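PDB 3EEF: N-carbamoylsarcosine amidase related protein, which binds a zinc ion and is probably an isochorismatase-like amide hydrolase acting on N-carbamoylsarcosine or a related compound. Local coordinates for residues Asp50-Tyr53 against Pro54-Glu58; Arg60-Gly63 against Arg64-Met67. All coordinates share one frame; numbering follows the deposited sequence.

Contact 1: Asp50-Tyr53 against Pro54-Glu58. With ZN (zinc ion), chain C.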
# COMPACT_ATOMS: atom_id res chain seq x y z
N ASP A 50 -0.65 16.41 9.62
CA ASP A 50 -0.64 17.01 8.29
C ASP A 50 0.62 17.84 8.08
O ASP A 50 1.04 18.59 8.96
CB ASP A 50 -1.89 17.87 8.08
CG ASP A 50 -3.09 17.05 7.58
OD1 ASP A 50 -2.93 15.83 7.31
OD2 ASP A 50 -4.17 17.65 7.40
N SER A 51 1.27 17.63 6.94
CA SER A 51 2.48 18.39 6.58
C SER A 51 2.43 18.54 5.06
O SER A 51 3.23 17.96 4.34
CB SER A 51 3.73 17.63 7.06
OG SER A 51 4.96 18.25 6.68
N HIS A 52 1.45 19.33 4.60
CA HIS A 52 0.99 19.31 3.21
C HIS A 52 1.87 20.09 2.25
O HIS A 52 2.50 21.07 2.64
CB HIS A 52 -0.42 19.88 3.10
CG HIS A 52 -1.49 18.96 3.61
ND1 HIS A 52 -1.80 17.75 3.00
CD2 HIS A 52 -2.38 19.10 4.63
CE1 HIS A 52 -2.80 17.18 3.65
NE2 HIS A 52 -3.19 17.98 4.63
N TYR A 53 1.93 19.58 1.02
CA TYR A 53 2.44 20.29 -0.13
C TYR A 53 1.25 20.95 -0.84
O TYR A 53 0.11 20.47 -0.77
CB TYR A 53 3.09 19.34 -1.16
CG TYR A 53 4.20 18.43 -0.71
CD1 TYR A 53 5.25 18.89 0.09
CD2 TYR A 53 4.22 17.09 -1.12
CE1 TYR A 53 6.28 18.02 0.49
CE2 TYR A 53 5.24 16.24 -0.74
CZ TYR A 53 6.26 16.69 0.06
OH TYR A 53 7.24 15.79 0.42
N PRO A 54 1.53 22.01 -1.60
CA PRO A 54 0.49 22.73 -2.32
C PRO A 54 -0.36 21.84 -3.21
O PRO A 54 -1.53 22.14 -3.43
CB PRO A 54 1.29 23.71 -3.17
CG PRO A 54 2.54 23.97 -2.35
CD PRO A 54 2.85 22.68 -1.71
N ASP A 55 0.21 20.75 -3.71
CA ASP A 55 -0.49 19.92 -4.68
C ASP A 55 -0.97 18.57 -4.10
O ASP A 55 -1.40 17.69 -4.86
CB ASP A 55 0.36 19.71 -5.96
CG ASP A 55 1.76 19.12 -5.68
OD1 ASP A 55 2.07 18.78 -4.51
OD2 ASP A 55 2.54 19.00 -6.66
N ASP A 56 -0.94 18.41 -2.77
CA ASP A 56 -1.62 17.27 -2.17
C ASP A 56 -3.09 17.24 -2.62
O ASP A 56 -3.73 18.27 -2.76
CB ASP A 56 -1.51 17.29 -0.65
CG ASP A 56 -0.13 16.90 -0.16
OD1 ASP A 56 0.67 16.35 -0.94
OD2 ASP A 56 0.17 17.14 1.00
N PRO A 57 -3.64 16.04 -2.86
CA PRO A 57 -5.00 15.90 -3.42
C PRO A 57 -6.04 16.71 -2.68
O PRO A 57 -6.93 17.29 -3.31
CB PRO A 57 -5.30 14.41 -3.24
CG PRO A 57 -3.93 13.76 -3.22
CD PRO A 57 -3.03 14.73 -2.55
N GLU A 58 -5.94 16.76 -1.36
CA GLU A 58 -7.00 17.40 -0.57
C GLU A 58 -6.92 18.94 -0.52
O GLU A 58 -7.84 19.57 0.01
CB GLU A 58 -7.03 16.82 0.83
CG GLU A 58 -6.09 17.48 1.77
CD GLU A 58 -6.02 16.77 3.10
OE1 GLU A 58 -6.27 17.45 4.09
OE2 GLU A 58 -5.71 15.56 3.13
ZN ZN C . -5.15 17.99 5.66
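His52 meets Asp56 and Glu58 inside the zinc-binding loop that follows strand 45-50 of this isochorismatase-like fold. His52 CB passes 3.5 Å from Asp56 OD2, and CG lies beside the same oxygen. CG stands anti to the residue's own carbonyl carbon (chi1 -74°), and the ring is then turned to put ND1 at Asp56 and NE2 at the zinc ion. From His52 ND1 to Asp56 OD2 the hydrogen bond measures 2.9 Å; the acceptor sits almost in the imidazole plane and is met on its anti lone pair. His52 CE1 comes 3.3 Å from Glu58 CD, where the two side chains cross at about a right angle. CD2 flanks NE2 next to the zinc ion, and His52 NE2 binds the metal at 2.2 Å. This is a His-carboxylate pair: the second-shell Asp56 fixes the rotation of a first-shell ligand, and its charge would tend to make the imidazole a stronger donor to the metal.

Asp56 OD2 also accepts the backbone N-H of Tyr53, from above the carboxylate plane, and a third bond comes from His91. An alanine in place of Asp56 would probably leave the N-H of His52 ND1 and of Tyr53 without their acceptor and the imidazole freer to turn about its bond to CB. A type I turn from Tyr53 to Asp56 brings the aspartate back, closed by Asp56 N to Tyr53 O at 3.1 Å.

Asp50 and Glu58 reach the metal from opposite directions. Asp50 OD1 is held in a salt bridge with Lys90, while Asp50 OD2 binds zinc at 2.0 Å, a length matched by Glu58 OE1.

Contact 2: Arg60-Gly63 against Arg64-Met67. With ZN (zinc ion), chain C.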
# COMPACT_ATOMS: atom_id res chain seq x y z
N ARG A 60 -7.01 21.09 -3.13
CA ARG A 60 -8.14 21.48 -3.96
C ARG A 60 -9.45 21.57 -3.13
O ARG A 60 -10.26 22.47 -3.35
CB ARG A 60 -8.31 20.45 -5.09
N ILE A 61 -9.65 20.65 -2.18
CA ILE A 61 -10.89 20.63 -1.39
C ILE A 61 -10.91 21.69 -0.29
O ILE A 61 -11.90 22.38 -0.11
CB ILE A 61 -11.11 19.27 -0.74
CG1 ILE A 61 -11.29 18.20 -1.83
CG2 ILE A 61 -12.32 19.30 0.22
CD1 ILE A 61 -11.26 16.78 -1.28
N TRP A 62 -9.82 21.79 0.48
CA TRP A 62 -9.81 22.62 1.69
C TRP A 62 -9.09 23.95 1.51
O TRP A 62 -9.28 24.85 2.34
CB TRP A 62 -9.18 21.83 2.84
CG TRP A 62 -10.02 20.63 3.20
CD1 TRP A 62 -9.77 19.32 2.89
CD2 TRP A 62 -11.26 20.65 3.91
NE1 TRP A 62 -10.78 18.53 3.37
CE2 TRP A 62 -11.71 19.32 4.00
CE3 TRP A 62 -12.02 21.67 4.49
CZ2 TRP A 62 -12.89 18.97 4.65
CZ3 TRP A 62 -13.21 21.33 5.13
CH2 TRP A 62 -13.63 19.99 5.21
N GLY A 63 -8.27 24.07 0.45
CA GLY A 63 -7.26 25.13 0.37
C GLY A 63 -6.06 24.79 1.25
O GLY A 63 -6.06 23.74 1.88
N ARG A 64 -5.04 25.67 1.30
CA ARG A 64 -3.86 25.41 2.09
C ARG A 64 -4.19 25.34 3.58
O ARG A 64 -4.95 26.14 4.11
CB ARG A 64 -2.78 26.46 1.83
CG ARG A 64 -2.07 26.23 0.52
CD ARG A 64 -1.52 27.49 -0.06
NE ARG A 64 -0.11 27.68 0.25
CZ ARG A 64 0.91 27.58 -0.61
NH1 ARG A 64 0.72 27.28 -1.90
NH2 ARG A 64 2.14 27.81 -0.17
N HIS A 65 -3.61 24.35 4.24
CA HIS A 65 -3.74 24.20 5.70
C HIS A 65 -2.65 23.24 6.16
O HIS A 65 -2.27 22.33 5.40
CB HIS A 65 -5.16 23.69 6.07
CG HIS A 65 -5.45 22.29 5.62
ND1 HIS A 65 -5.84 21.97 4.33
CD2 HIS A 65 -5.35 21.10 6.28
CE1 HIS A 65 -6.00 20.66 4.23
NE2 HIS A 65 -5.68 20.11 5.39
N SER A 66 -2.13 23.46 7.37
CA SER A 66 -1.14 22.59 7.96
C SER A 66 -0.08 22.21 6.91
O SER A 66 0.15 21.01 6.58
CB SER A 66 -1.81 21.33 8.55
OG SER A 66 -0.94 20.63 9.45
N MSE A 67 0.54 23.26 6.38
CA MSE A 67 1.53 23.13 5.32
C MSE A 67 2.88 22.69 5.89
O MSE A 67 3.21 23.01 7.03
CB MSE A 67 1.67 24.46 4.58
CG MSE A 67 0.37 24.93 3.95
SE MSE A 67 -0.37 23.60 2.70
CE MSE A 67 0.86 23.90 1.19
ZN ZN C . -5.15 17.99 5.66
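The fourth protein ligand of the zinc site, His65, is steadied here by the chain just before it, where helix 59-62 ends and a loop begins. Gly63 is the first residue past the helix to leave helical angles, with a positive phi. Its carbonyl oxygen takes the N-H of the imidazole, at 3.0 Å from His65 ND1 to Gly63 O. The bond is nearly straight, 169° at the hydrogen; the oxygen sits at the ring edge, close to its plane, and the donor is tilted only slightly from the carbonyl plane. At the far side of the same ring NE2 binds zinc at 2.2 Å.

His65 carries CG between its own backbone N and carbonyl carbon (chi1 67°), which swings the imidazole back toward the helix end. There it meets the CB methylene of Trp62, which lies 3.7 Å from both His65 ND1 and His65 CE1. The side chains cross obliquely, and the planes of the imidazole and the five-membered ring of Trp62 stand 76° apart. Ile61 CG2 covers one indole face toward its rim, and Trp62 NE1 is spoken for by the hydroxyl of Tyr93. Beyond this, the indole packs against Ile122 and against Arg159 of the third subunit, while Glu13 and Phe14 of helix 12-15 touch His65.

With the ND1 N-H engaged in a hydrogen bond to a main-chain oxygen, NE2 is left to offer its lone pair to the metal, and the carbonyl would be expected to polarise the imidazole modestly toward the zinc.

Contacts 1 and 2 follow one another along the chain, with centres about 7 Å apart, and between them they supply all four protein ligands of one zinc ion: Asp50, His52 and Glu58 from contact 1, His65 from contact 2. At the metal, Glu58 OE1 and His65 NE2 come within 3.0 Å as co-ligands. Away from it the 64-67 loop is tied to residues 50-52 by two probable hydrogen bonds, Asp50 O to Ser66 OG and His52 N to Ser66 O, each 2.9 Å. The two histidine ligands also pack on each other through the backbone, with His52 CD2 lying 3.3 Å from His65 O.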